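Side-chain contacts in lipase, class 3 (Penicillium roqueforti FM164, PDB 6L7N), which probably hydrolyses the ester bonds of lipids such as triacylglycerols, as a fungal class 3 lipase of the alpha/beta-hydrolase fold: residues T63-F68 with W115-L120; V78-R83 with D123-E128; I222-P225 with T229-A232; Y171-P176 with W263-T268; D13-Y18 with G138-V143. All blocks are in the same frame, centred on the assembly; numbering follows the deposited sequence.

Contact 1: T63-F68 with W115-L120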
# COMPACT_ATOMS: atom_id res chain seq x y z
N THR A 63 11.03 11.90 10.00
CA THR A 63 10.43 10.77 9.29
C THR A 63 9.91 11.22 7.93
O THR A 63 9.43 12.35 7.77
CB THR A 63 9.29 10.13 10.10
OG1 THR A 63 8.79 8.99 9.39
CG2 THR A 63 8.14 11.13 10.34
N ASP A 64 10.00 10.31 6.95
CA ASP A 64 9.38 10.50 5.64
C ASP A 64 8.04 9.80 5.51
O ASP A 64 7.44 9.83 4.42
CB ASP A 64 10.32 9.99 4.52
CG ASP A 64 11.36 11.01 4.11
OD1 ASP A 64 11.55 12.01 4.83
OD2 ASP A 64 12.01 10.82 3.06
N THR A 65 7.56 9.14 6.55
CA THR A 65 6.29 8.42 6.52
C THR A 65 5.20 9.28 7.13
O THR A 65 5.40 9.88 8.19
CB THR A 65 6.40 7.09 7.26
OG1 THR A 65 7.39 6.28 6.61
CG2 THR A 65 5.07 6.35 7.28
N SER A 66 4.04 9.34 6.47
CA SER A 66 2.87 10.03 7.00
C SER A 66 1.64 9.16 6.73
O SER A 66 1.71 8.16 6.02
CB SER A 66 2.72 11.43 6.39
OG SER A 66 2.72 11.38 4.98
N GLY A 67 0.52 9.53 7.32
CA GLY A 67 -0.69 8.76 7.07
C GLY A 67 -1.77 9.06 8.09
O GLY A 67 -1.70 10.04 8.84
N PHE A 68 -2.75 8.17 8.11
CA PHE A 68 -3.92 8.43 8.94
C PHE A 68 -4.66 7.13 9.23
O PHE A 68 -4.52 6.13 8.52
CB PHE A 68 -4.87 9.43 8.27
CG PHE A 68 -5.41 8.99 6.92
CD1 PHE A 68 -6.49 8.12 6.82
CD2 PHE A 68 -4.84 9.48 5.75
CE1 PHE A 68 -6.99 7.73 5.56
CE2 PHE A 68 -5.33 9.10 4.50
CZ PHE A 68 -6.41 8.22 4.40
N TRP A 115 10.70 -1.72 7.16
CA TRP A 115 10.41 -2.19 8.51
C TRP A 115 10.68 -1.09 9.52
O TRP A 115 9.91 -0.90 10.46
CB TRP A 115 11.24 -3.43 8.84
CG TRP A 115 10.93 -3.94 10.20
CD1 TRP A 115 11.74 -3.91 11.31
CD2 TRP A 115 9.71 -4.53 10.61
NE1 TRP A 115 11.09 -4.48 12.38
CE2 TRP A 115 9.83 -4.85 11.97
CE3 TRP A 115 8.51 -4.83 9.95
CZ2 TRP A 115 8.80 -5.44 12.69
CZ3 TRP A 115 7.49 -5.43 10.67
CH2 TRP A 115 7.65 -5.73 12.02
N GLY A 116 11.80 -0.38 9.36
CA GLY A 116 12.10 0.72 10.26
C GLY A 116 11.03 1.79 10.26
O GLY A 116 10.68 2.34 11.32
N SER A 117 10.49 2.11 9.08
CA SER A 117 9.44 3.11 9.02
C SER A 117 8.19 2.64 9.77
O SER A 117 7.51 3.44 10.43
CB SER A 117 9.11 3.46 7.57
OG SER A 117 10.26 3.94 6.89
N TRP A 118 7.87 1.34 9.68
CA TRP A 118 6.73 0.83 10.45
C TRP A 118 7.02 0.82 11.96
O TRP A 118 6.16 1.22 12.75
CB TRP A 118 6.33 -0.56 9.96
CG TRP A 118 5.38 -1.31 10.88
CD1 TRP A 118 5.58 -2.56 11.42
CD2 TRP A 118 4.10 -0.87 11.37
NE1 TRP A 118 4.50 -2.91 12.21
CE2 TRP A 118 3.58 -1.90 12.19
CE3 TRP A 118 3.33 0.29 11.18
CZ2 TRP A 118 2.34 -1.79 12.84
CZ3 TRP A 118 2.11 0.38 11.82
CH2 TRP A 118 1.63 -0.65 12.63
N VAL A 119 8.21 0.35 12.37
CA VAL A 119 8.46 0.25 13.81
C VAL A 119 8.44 1.64 14.44
O VAL A 119 8.07 1.78 15.61
CB VAL A 119 9.78 -0.48 14.12
CG1 VAL A 119 9.66 -1.96 13.87
CG2 VAL A 119 10.91 0.12 13.36
N LEU A 120 8.81 2.67 13.67
CA LEU A 120 8.82 4.04 14.21
C LEU A 120 7.43 4.51 14.65
O LEU A 120 7.31 5.26 15.63
CB LEU A 120 9.39 5.00 13.17
CG LEU A 120 9.82 6.37 13.69
CD1 LEU A 120 11.08 6.22 14.52
CD2 LEU A 120 10.02 7.34 12.54

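Contact 2: V78-R83 with D123-E128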
# COMPACT_ATOMS: atom_id res chain seq x y z
N VAL A 78 -12.45 0.52 9.29
CA VAL A 78 -11.38 1.37 9.78
C VAL A 78 -10.25 1.27 8.78
O VAL A 78 -9.91 0.16 8.34
CB VAL A 78 -10.93 0.92 11.18
CG1 VAL A 78 -9.74 1.72 11.66
CG2 VAL A 78 -12.10 1.06 12.17
N VAL A 79 -9.69 2.41 8.39
CA VAL A 79 -8.73 2.50 7.30
C VAL A 79 -7.43 3.06 7.84
O VAL A 79 -7.41 4.17 8.39
CB VAL A 79 -9.25 3.35 6.13
CG1 VAL A 79 -8.20 3.47 5.03
CG2 VAL A 79 -10.57 2.78 5.59
N LEU A 80 -6.35 2.31 7.67
CA LEU A 80 -5.01 2.73 8.04
C LEU A 80 -4.26 2.96 6.74
O LEU A 80 -3.99 2.00 6.02
CB LEU A 80 -4.33 1.65 8.88
CG LEU A 80 -2.85 1.85 9.22
CD1 LEU A 80 -2.59 3.23 9.83
CD2 LEU A 80 -2.41 0.72 10.16
N SER A 81 -3.92 4.22 6.46
CA SER A 81 -3.32 4.59 5.18
C SER A 81 -1.92 5.15 5.40
O SER A 81 -1.73 6.01 6.27
CB SER A 81 -4.18 5.63 4.47
OG SER A 81 -3.50 6.17 3.36
N PHE A 82 -0.97 4.66 4.59
CA PHE A 82 0.43 5.07 4.66
C PHE A 82 0.88 5.73 3.36
O PHE A 82 0.66 5.19 2.27
CB PHE A 82 1.35 3.87 4.91
CG PHE A 82 1.21 3.24 6.25
CD1 PHE A 82 1.85 3.77 7.36
CD2 PHE A 82 0.44 2.10 6.41
CE1 PHE A 82 1.71 3.18 8.60
CE2 PHE A 82 0.31 1.50 7.63
CZ PHE A 82 0.95 2.04 8.74
N ARG A 83 1.55 6.87 3.50
CA ARG A 83 2.34 7.49 2.44
C ARG A 83 3.81 7.43 2.86
O ARG A 83 4.16 7.83 3.98
CB ARG A 83 1.91 8.94 2.19
CG ARG A 83 2.49 9.57 0.94
CD ARG A 83 3.00 11.01 1.19
NE ARG A 83 4.26 11.01 1.94
CZ ARG A 83 4.72 12.03 2.65
NH1 ARG A 83 5.88 11.92 3.29
NH2 ARG A 83 4.04 13.16 2.70
N ASP A 123 3.91 1.60 17.78
CA ASP A 123 3.34 1.55 19.13
C ASP A 123 2.08 2.40 19.23
O ASP A 123 1.01 1.93 19.69
CB ASP A 123 4.39 2.01 20.14
CG ASP A 123 5.59 1.08 20.20
OD1 ASP A 123 5.68 0.18 19.35
OD2 ASP A 123 6.45 1.27 21.09
N ASP A 124 2.17 3.65 18.80
CA ASP A 124 1.01 4.53 18.86
C ASP A 124 -0.09 4.06 17.92
O ASP A 124 -1.28 4.16 18.26
CB ASP A 124 1.40 5.97 18.52
CG ASP A 124 1.93 6.74 19.72
OD1 ASP A 124 1.98 6.16 20.83
OD2 ASP A 124 2.30 7.91 19.54
N ILE A 125 0.27 3.54 16.74
CA ILE A 125 -0.79 3.11 15.84
C ILE A 125 -1.54 1.92 16.43
O ILE A 125 -2.77 1.82 16.29
CB ILE A 125 -0.23 2.81 14.43
CG1 ILE A 125 0.02 4.13 13.70
CG2 ILE A 125 -1.21 1.95 13.62
CD1 ILE A 125 0.81 3.99 12.39
N ILE A 126 -0.84 1.02 17.12
CA ILE A 126 -1.51 -0.12 17.75
C ILE A 126 -2.49 0.36 18.82
O ILE A 126 -3.64 -0.09 18.88
CB ILE A 126 -0.47 -1.10 18.32
CG1 ILE A 126 0.29 -1.77 17.17
CG2 ILE A 126 -1.13 -2.16 19.17
CD1 ILE A 126 1.42 -2.69 17.61
N LYS A 127 -2.06 1.30 19.66
CA LYS A 127 -2.96 1.80 20.71
C LYS A 127 -4.17 2.52 20.10
O LYS A 127 -5.33 2.32 20.52
CB LYS A 127 -2.20 2.70 21.67
CG LYS A 127 -1.05 2.01 22.43
CD LYS A 127 -0.34 3.01 23.33
CE LYS A 127 0.93 2.42 23.93
NZ LYS A 127 1.84 3.50 24.41
N GLU A 128 -3.92 3.34 19.07
CA GLU A 128 -5.00 4.07 18.40
C GLU A 128 -5.98 3.12 17.74
O GLU A 128 -7.20 3.31 17.80
CB GLU A 128 -4.40 5.02 17.36
CG GLU A 128 -3.54 6.15 17.92
CD GLU A 128 -2.79 6.95 16.84
OE1 GLU A 128 -2.26 8.04 17.16
OE2 GLU A 128 -2.74 6.49 15.68

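Contact 3: I222-P225 with T229-A232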
# COMPACT_ATOMS: atom_id res chain seq x y z
N ILE A 222 -2.28 -4.42 -13.78
CA ILE A 222 -3.04 -3.53 -14.65
C ILE A 222 -2.25 -3.31 -15.92
O ILE A 222 -1.15 -2.76 -15.89
CB ILE A 222 -3.34 -2.21 -13.95
CG1 ILE A 222 -3.92 -2.46 -12.55
CG2 ILE A 222 -4.32 -1.37 -14.77
CD1 ILE A 222 -3.67 -1.33 -11.59
N THR A 223 -2.80 -3.75 -17.05
CA THR A 223 -2.08 -3.72 -18.32
C THR A 223 -2.45 -2.53 -19.19
O THR A 223 -1.79 -2.29 -20.21
CB THR A 223 -2.33 -5.02 -19.09
OG1 THR A 223 -3.74 -5.16 -19.32
CG2 THR A 223 -1.86 -6.21 -18.28
N SER A 224 -3.49 -1.78 -18.81
CA SER A 224 -3.90 -0.62 -19.58
C SER A 224 -2.90 0.53 -19.39
O SER A 224 -2.20 0.60 -18.38
CB SER A 224 -5.31 -0.19 -19.16
OG SER A 224 -5.45 -0.13 -17.75
N PRO A 225 -2.82 1.45 -20.37
CA PRO A 225 -1.82 2.54 -20.30
C PRO A 225 -2.10 3.61 -19.25
O PRO A 225 -3.15 3.61 -18.59
CB PRO A 225 -1.85 3.15 -21.71
CG PRO A 225 -2.63 2.20 -22.57
CD PRO A 225 -3.52 1.40 -21.66
N THR A 229 -8.77 4.51 -18.42
CA THR A 229 -9.73 3.83 -17.56
C THR A 229 -9.40 2.35 -17.54
O THR A 229 -9.15 1.74 -18.59
CB THR A 229 -11.16 4.05 -18.06
OG1 THR A 229 -11.49 3.04 -19.02
CG2 THR A 229 -11.31 5.43 -18.69
N VAL A 230 -9.38 1.76 -16.36
CA VAL A 230 -9.10 0.35 -16.21
C VAL A 230 -10.40 -0.42 -16.39
O VAL A 230 -11.35 -0.21 -15.63
CB VAL A 230 -8.45 0.05 -14.85
CG1 VAL A 230 -8.11 -1.42 -14.76
CG2 VAL A 230 -7.21 0.92 -14.65
N GLY A 231 -10.44 -1.30 -17.39
CA GLY A 231 -11.58 -2.18 -17.57
C GLY A 231 -11.42 -3.50 -16.83
O GLY A 231 -10.35 -3.84 -16.34
N ALA A 232 -12.53 -4.25 -16.76
CA ALA A 232 -12.47 -5.59 -16.18
C ALA A 232 -11.47 -6.47 -16.92
O ALA A 232 -10.88 -7.38 -16.32
CB ALA A 232 -13.86 -6.24 -16.19

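Contact 4: Y171-P176 with W263-T268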
# COMPACT_ATOMS: atom_id res chain seq x y z
N TYR A 171 -4.29 -3.48 0.83
CA TYR A 171 -4.36 -2.97 -0.55
C TYR A 171 -3.07 -2.21 -0.79
O TYR A 171 -2.89 -1.09 -0.29
CB TYR A 171 -5.59 -2.09 -0.77
CG TYR A 171 -6.86 -2.90 -0.79
CD1 TYR A 171 -7.54 -3.17 0.38
CD2 TYR A 171 -7.37 -3.38 -1.99
CE1 TYR A 171 -8.70 -3.91 0.37
CE2 TYR A 171 -8.53 -4.11 -2.01
CZ TYR A 171 -9.19 -4.38 -0.83
OH TYR A 171 -10.35 -5.13 -0.84
N ALA A 172 -2.16 -2.83 -1.54
CA ALA A 172 -0.79 -2.34 -1.71
C ALA A 172 -0.61 -2.01 -3.18
O ALA A 172 -0.36 -2.90 -4.00
CB ALA A 172 0.22 -3.37 -1.22
N TYR A 173 -0.77 -0.73 -3.54
CA TYR A 173 -0.68 -0.32 -4.93
C TYR A 173 0.77 0.05 -5.24
O TYR A 173 1.36 0.88 -4.55
CB TYR A 173 -1.61 0.86 -5.20
CG TYR A 173 -3.07 0.51 -4.94
CD1 TYR A 173 -3.59 0.57 -3.66
CD2 TYR A 173 -3.89 0.10 -5.98
CE1 TYR A 173 -4.94 0.23 -3.42
CE2 TYR A 173 -5.22 -0.23 -5.76
CZ TYR A 173 -5.74 -0.17 -4.48
OH TYR A 173 -7.08 -0.50 -4.26
N ALA A 174 1.32 -0.57 -6.29
CA ALA A 174 2.65 -0.24 -6.79
C ALA A 174 3.74 -0.52 -5.77
O ALA A 174 4.74 0.20 -5.70
CB ALA A 174 2.72 1.22 -7.25
N SER A 175 3.56 -1.56 -4.97
CA SER A 175 4.46 -1.82 -3.85
C SER A 175 5.80 -2.39 -4.34
O SER A 175 5.81 -3.26 -5.21
CB SER A 175 3.84 -2.81 -2.87
OG SER A 175 4.78 -3.17 -1.87
N PRO A 176 6.91 -1.96 -3.74
CA PRO A 176 8.17 -2.71 -3.87
C PRO A 176 8.01 -4.08 -3.23
O PRO A 176 7.06 -4.35 -2.50
CB PRO A 176 9.18 -1.86 -3.10
CG PRO A 176 8.51 -0.52 -2.85
CD PRO A 176 7.04 -0.78 -2.86
N TRP A 263 0.07 5.98 -12.20
CA TRP A 263 -1.25 5.75 -12.78
C TRP A 263 -1.76 4.37 -12.35
O TRP A 263 -1.55 3.37 -13.03
CB TRP A 263 -1.17 5.90 -14.30
CG TRP A 263 -0.92 7.33 -14.69
CD1 TRP A 263 0.26 7.89 -15.08
CD2 TRP A 263 -1.89 8.39 -14.66
NE1 TRP A 263 0.09 9.23 -15.33
CE2 TRP A 263 -1.22 9.56 -15.09
CE3 TRP A 263 -3.25 8.46 -14.34
CZ2 TRP A 263 -1.88 10.79 -15.19
CZ3 TRP A 263 -3.89 9.68 -14.45
CH2 TRP A 263 -3.21 10.83 -14.87
N TYR A 264 -2.44 4.34 -11.21
CA TYR A 264 -3.05 3.13 -10.67
C TYR A 264 -4.52 3.48 -10.45
O TYR A 264 -4.89 3.90 -9.35
CB TYR A 264 -2.36 2.67 -9.38
CG TYR A 264 -1.06 1.91 -9.62
CD1 TYR A 264 0.06 2.54 -10.14
CD2 TYR A 264 -0.97 0.55 -9.33
CE1 TYR A 264 1.24 1.85 -10.36
CE2 TYR A 264 0.20 -0.15 -9.56
CZ TYR A 264 1.30 0.50 -10.08
OH TYR A 264 2.46 -0.21 -10.30
N PHE A 265 -5.32 3.31 -11.51
CA PHE A 265 -6.73 3.69 -11.60
C PHE A 265 -6.88 5.21 -11.68
O PHE A 265 -7.54 5.73 -12.59
CB PHE A 265 -7.55 3.11 -10.45
CG PHE A 265 -7.47 1.61 -10.35
CD1 PHE A 265 -8.12 0.82 -11.28
CD2 PHE A 265 -6.72 1.00 -9.36
CE1 PHE A 265 -8.05 -0.56 -11.20
CE2 PHE A 265 -6.63 -0.37 -9.28
CZ PHE A 265 -7.30 -1.17 -10.20
N MET A 266 -6.30 5.94 -10.73
CA MET A 266 -6.25 7.40 -10.75
C MET A 266 -4.80 7.86 -10.72
O MET A 266 -3.87 7.06 -10.63
CB MET A 266 -7.01 8.02 -9.57
CG MET A 266 -8.50 7.71 -9.55
SD MET A 266 -8.80 5.97 -9.21
CE MET A 266 -10.50 5.98 -8.68
N LYS A 267 -4.62 9.18 -10.79
CA LYS A 267 -3.33 9.78 -10.50
C LYS A 267 -3.15 9.75 -8.99
O LYS A 267 -3.54 10.69 -8.30
CB LYS A 267 -3.26 11.21 -11.03
CG LYS A 267 -1.87 11.71 -11.27
CD LYS A 267 -1.91 12.99 -12.08
CE LYS A 267 -1.09 14.06 -11.41
NZ LYS A 267 0.08 13.44 -10.73
N THR A 268 -2.55 8.67 -8.47
CA THR A 268 -2.63 8.43 -7.04
C THR A 268 -1.91 9.52 -6.24
O THR A 268 -2.35 9.88 -5.14
CB THR A 268 -2.05 7.05 -6.69
OG1 THR A 268 -0.62 7.13 -6.62
CG2 THR A 268 -2.44 6.03 -7.73

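Contact 5: D13-Y18 with G138-V143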
# COMPACT_ATOMS: atom_id res chain seq x y z
N ASP A 13 -10.72 0.03 -7.64
CA ASP A 13 -10.77 1.46 -7.93
C ASP A 13 -11.10 2.28 -6.70
O ASP A 13 -10.85 3.49 -6.70
CB ASP A 13 -11.84 1.85 -8.96
CG ASP A 13 -11.85 0.97 -10.15
OD1 ASP A 13 -10.80 0.40 -10.48
OD2 ASP A 13 -12.91 0.91 -10.82
N PHE A 14 -11.74 1.67 -5.69
CA PHE A 14 -12.15 2.45 -4.53
C PHE A 14 -11.02 2.62 -3.53
O PHE A 14 -10.69 3.74 -3.13
CB PHE A 14 -13.36 1.78 -3.86
CG PHE A 14 -13.73 2.38 -2.54
CD1 PHE A 14 -14.22 3.67 -2.46
CD2 PHE A 14 -13.59 1.66 -1.37
CE1 PHE A 14 -14.57 4.23 -1.24
CE2 PHE A 14 -13.92 2.22 -0.15
CZ PHE A 14 -14.42 3.50 -0.09
N TRP A 15 -10.40 1.51 -3.11
CA TRP A 15 -9.46 1.62 -1.98
C TRP A 15 -8.22 2.42 -2.35
O TRP A 15 -7.59 3.03 -1.48
CB TRP A 15 -9.09 0.23 -1.46
CG TRP A 15 -10.26 -0.46 -0.85
CD1 TRP A 15 -10.94 -1.53 -1.35
CD2 TRP A 15 -10.90 -0.12 0.39
NE1 TRP A 15 -11.97 -1.88 -0.50
CE2 TRP A 15 -11.97 -1.02 0.57
CE3 TRP A 15 -10.68 0.86 1.37
CZ2 TRP A 15 -12.82 -0.98 1.69
CZ3 TRP A 15 -11.52 0.91 2.48
CH2 TRP A 15 -12.57 -0.01 2.63
N VAL A 16 -7.87 2.47 -3.64
CA VAL A 16 -6.75 3.30 -4.06
C VAL A 16 -6.98 4.77 -3.71
O VAL A 16 -6.01 5.53 -3.56
CB VAL A 16 -6.49 3.12 -5.57
CG1 VAL A 16 -7.53 3.88 -6.40
CG2 VAL A 16 -5.08 3.56 -5.92
N GLN A 17 -8.23 5.20 -3.54
CA GLN A 17 -8.46 6.62 -3.25
C GLN A 17 -8.08 7.01 -1.82
O GLN A 17 -7.78 8.18 -1.56
CB GLN A 17 -9.93 6.97 -3.56
CG GLN A 17 -10.24 6.77 -5.04
CD GLN A 17 -11.70 7.05 -5.37
OE1 GLN A 17 -12.28 8.03 -4.89
NE2 GLN A 17 -12.30 6.19 -6.17
N TYR A 18 -8.08 6.06 -0.88
CA TYR A 18 -7.51 6.36 0.43
C TYR A 18 -5.99 6.52 0.35
O TYR A 18 -5.40 7.36 1.05
CB TYR A 18 -7.87 5.24 1.41
CG TYR A 18 -9.30 5.29 1.91
CD1 TYR A 18 -9.68 6.23 2.85
CD2 TYR A 18 -10.25 4.40 1.44
CE1 TYR A 18 -10.98 6.26 3.32
CE2 TYR A 18 -11.56 4.43 1.91
CZ TYR A 18 -11.90 5.37 2.86
OH TYR A 18 -13.20 5.44 3.35
N GLY A 138 -17.96 -3.94 14.64
CA GLY A 138 -18.26 -4.78 13.51
C GLY A 138 -17.51 -4.42 12.25
O GLY A 138 -17.80 -4.97 11.18
N TYR A 139 -16.54 -3.51 12.34
CA TYR A 139 -15.88 -2.98 11.16
C TYR A 139 -14.64 -3.80 10.83
O TYR A 139 -13.96 -4.33 11.71
CB TYR A 139 -15.49 -1.51 11.36
CG TYR A 139 -16.64 -0.53 11.20
CD1 TYR A 139 -17.96 -0.94 11.34
CD2 TYR A 139 -16.40 0.80 10.91
CE1 TYR A 139 -19.01 -0.05 11.19
CE2 TYR A 139 -17.45 1.71 10.76
CZ TYR A 139 -18.75 1.27 10.90
OH TYR A 139 -19.80 2.17 10.75
N GLU A 140 -14.37 -3.91 9.53
CA GLU A 140 -13.13 -4.52 9.08
C GLU A 140 -12.00 -3.51 9.21
O GLU A 140 -12.21 -2.32 9.42
CB GLU A 140 -13.26 -5.01 7.64
CG GLU A 140 -13.31 -3.91 6.61
CD GLU A 140 -13.47 -4.40 5.19
OE1 GLU A 140 -13.08 -5.55 4.89
OE2 GLU A 140 -14.00 -3.64 4.35
N LEU A 141 -10.77 -3.99 9.12
CA LEU A 141 -9.61 -3.12 9.13
C LEU A 141 -8.96 -3.26 7.77
O LEU A 141 -8.71 -4.38 7.33
CB LEU A 141 -8.62 -3.47 10.25
CG LEU A 141 -7.25 -2.76 10.15
CD1 LEU A 141 -7.35 -1.25 10.33
CD2 LEU A 141 -6.20 -3.33 11.10
N ALA A 142 -8.74 -2.14 7.11
CA ALA A 142 -8.15 -2.09 5.78
C ALA A 142 -6.90 -1.24 5.88
O ALA A 142 -6.95 -0.09 6.32
CB ALA A 142 -9.14 -1.51 4.76
N VAL A 143 -5.76 -1.80 5.50
CA VAL A 143 -4.49 -1.10 5.49
C VAL A 143 -4.13 -0.89 4.03
O VAL A 143 -4.18 -1.84 3.24
CB VAL A 143 -3.40 -1.90 6.21
CG1 VAL A 143 -2.14 -1.08 6.35
CG2 VAL A 143 -3.91 -2.40 7.58

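Contact 1: T63-F68 with W115-L120
Thr-63 and Thr-65 meet Ser-117 and Leu-120 with no flat group between them; the two indoles of this helical turn lie clear of the interface. The Trp-115 ring has Val-119 CG1 over one face, near the rim, while its CH2 comes up to the edge of the Trp-118 ring, in that ring's plane. Trp-118 NE1 is hydrogen-bonded to Asp-159 of helix 148-161, and so belongs to the inner side of helix 112-135.

The contact itself is made by small groups in two places. Thr-65 OG1 sits 3.4 Å from Ser-117 CB and 3.7 Å from Ser-117 OG, touching the serine through its methylene. The Ser-117 hydroxyl is engaged within its own helix, bonded to the carbonyl of Gly-113. One helical turn further on, Leu-120 lays a single methyl against Thr-63: Leu-120 CD2 is 3.8 Å from both CB and OG1 of Thr-63. With Thr-63 OG1 turned opposite its own backbone N (chi1 -177°), the oxygen can face the leucine and also accept from Thr-65 N at 3.1 Å, nearly straight at 167°. That bond closes an ST turn just before strand 66-72. Thr-65 also touches Phe-82 of the neighbouring strand 77-83.

Chemically, this is van der Waals contact between hydroxyl-bearing and aliphatic groups. Thr-63 OG1 is used within its own turn and Ser-117 OG within its own helix, so the strand's lead-in and the helix meet by shape rather than by a polar link.

Contact 2: V78-R83 with D123-E128
Ile-125 rests on Leu-80 and Phe-82 where helix 112-135 packs on the central sheet of an alpha/beta-hydrolase fold; the helix lies in the crossover that joins strand 77-83 to its parallel neighbour, strand 140-146. The tight part is a buried three-residue cluster in which one isoleucine serves both strand residues. Its short branch takes the leucine: Ile-125 CG2 lies 3.9 Å from Leu-80 CD2, the two side chains meeting aslant. Its long branch runs toward the phenylalanine, the two side chains coming from opposite directions. Phe-82 also packs against Val-152, Ala-153 and Ala-156 of helix 148-161, and Leu-80 reaches Leu-160 of the same helix.

The outer side of the helix is different in character. Asp-123, Asp-124 and Lys-127 are exposed and do not touch the strand segment, so the interface depends on one inward position in this turn. Placing CG1 opposite the carbonyl carbon (chi1 -77°) and extending the chain beyond it (chi2 169°) carries the terminal methyl to the ring. There Ile-125 CD1 approaches obliquely, 4.0 Å from Phe-82 CE1 and 4.1 Å from Phe-82 CZ.

Contact 3: I222-P225 with T229-A232
Ile-222 and Val-230 supply the apolar part of this contact, which draws together the two arms of the loop between the antiparallel neighbours, strands 219-222 and 235-238. The side chains cross at about a right angle. Ile-222 CG2 presses into the fork of the valine, 3.7 Å from Val-230 CG2 and 3.8 Å from Val-230 CG1, so that both methyls share one knob. With its CG1 opposite the backbone N (chi1 -178°), Val-230 turns this fork to the isoleucine. Phe-265 adjoins both residues, and Tyr-264 touches Ile-222, extending the apolar patch into the C-terminal loop.

The mixed contacts belong to Ser-224. Its OG, set between the backbone N and the carbonyl carbon (chi1 47°), points at the valine and lies 3.7 Å from Val-230 CG2 and 4.0 Å from Val-230 CA. The carbonyl oxygen of Thr-229 is 4.2 Å from Ser-224 OG, too long for a bond.

Polar ties run instead to residues outside the two arms. Ser-224 O is bonded to His-198 NE2, and Gly-231 N to Asp-234 OD2, while the backbone of Thr-223 pairs with that of Asp-234. The aspartate thus fastens both arms.

What follows is a division of labour: the arms touch each other through methyl groups and one hydroxyl, and the directional bonds that fix the course of the loop are made to the neighbouring strand and to the residue just ahead of strand 235-238.

Contact 4: Y171-P176 with W263-T268
Ala-174 is the bump and the Tyr-264 ring the flat surface that receives it. The methyl stands over one face of the phenol, 3.7 Å from Ala-174 CB to the ring centroid and 29° off the normal, a CH-pi contact displaced toward the hydroxyl end. Fit is close there, with Ala-174 CB only 3.2 Å from Tyr-264 CZ and 3.4 Å from its OH. The backbone bends to offer this knob: Ala-174 has a positive phi (64°) directly after strand 169-173, and its own N comes within 3.5 Å of Tyr-264 CE2, so main chain and methyl together lie along the ring.

A second fit sits beside the first. Tyr-264 CD2 lies at the edge of the Tyr-173 ring, near its plane, 4.2 Å from Tyr-173 CB, and Phe-265 comes up further along. The side chains of Tyr-173 and Phe-265 cross at about a right angle and meet rim to rim, Tyr-173 CE2 to Phe-265 CE2 at 3.8 Å, each atom near the plane of the other ring. Tyr-264 and Phe-265 thus pack on successive residues, Ala-174 and Tyr-173, at the end of the strand. The phenol of Tyr-173 is fixed at its far end by Phe-12 O, and its ring stacks with Phe-196.

Tyr-264 OH is hydrogen-bonded to Asp-201 OD2, and Ala-174 also touches His-261. Asp-201 and His-261, with Ser-147 on a likely nucleophile elbow, have the geometry of a Ser-His-Asp triad. The contact is consistent with second-shell packing at the C-terminal end of a parallel strand, where alpha/beta hydrolases carry their active site.

Contact 5: D13-Y18 with G138-V143
Trp-15 reaches from helix 6-22 and lays one face of its indole over Ala-142 on strand 140-146. Its CG stands opposite the carbonyl carbon (chi1 -67°), which brings the indole to the strand. The methyl lies toward the rim of the six-membered part, Ala-142 CB being 4.1 Å from Trp-15 CZ3. The opposite face is taken by the preceding residue of the helix: Phe-14 CD2 stands 3.6 Å above the plane, over the ring centre, so the indole is held between its helical neighbour and the strand.

Glu-140, two residues back on the same side of the strand, approaches from the opposite direction to Trp-15. Its carboxylate plane is turned 78° from the indole plane, and Glu-140 OE2 comes obliquely to within 3.9 Å of Trp-15 CZ2, a contact with ring carbon rather than with the indole nitrogen. The Glu-140 side chain also touches Ala-77 and Lys-169 on the strands to either side. Trp-15 also touches Ala-77 and Val-79 and stacks with Tyr-171.

One tryptophan thus spans three neighbouring strands. Helix 6-22, from the N-terminal region of class 3 lipases, is thereby seated on one face of the central sheet, with helix 112-135 on the other: the three-layered alpha/beta/alpha build of an alpha/beta hydrolase.

From the N terminus, helix 6-22 opens contact 5, whose loop closes only at strand 140-146 and so encloses contacts 1 and 2. These two cross: residues 63-68 and 78-83 lie on successive, adjacent strands, and both then find partners in helix 112-135, first at 115-120 and about two turns later at 123-128. Contact 4 opens after contact 5 has closed, on strand 169-173 next to strand 140-146, and closes in the C-terminal loop at 263-268; the small loop of contact 3 nests inside it and meets it at Tyr-264 and Phe-265. Together they tie helices on both faces, and the far edge loop, to one sheet.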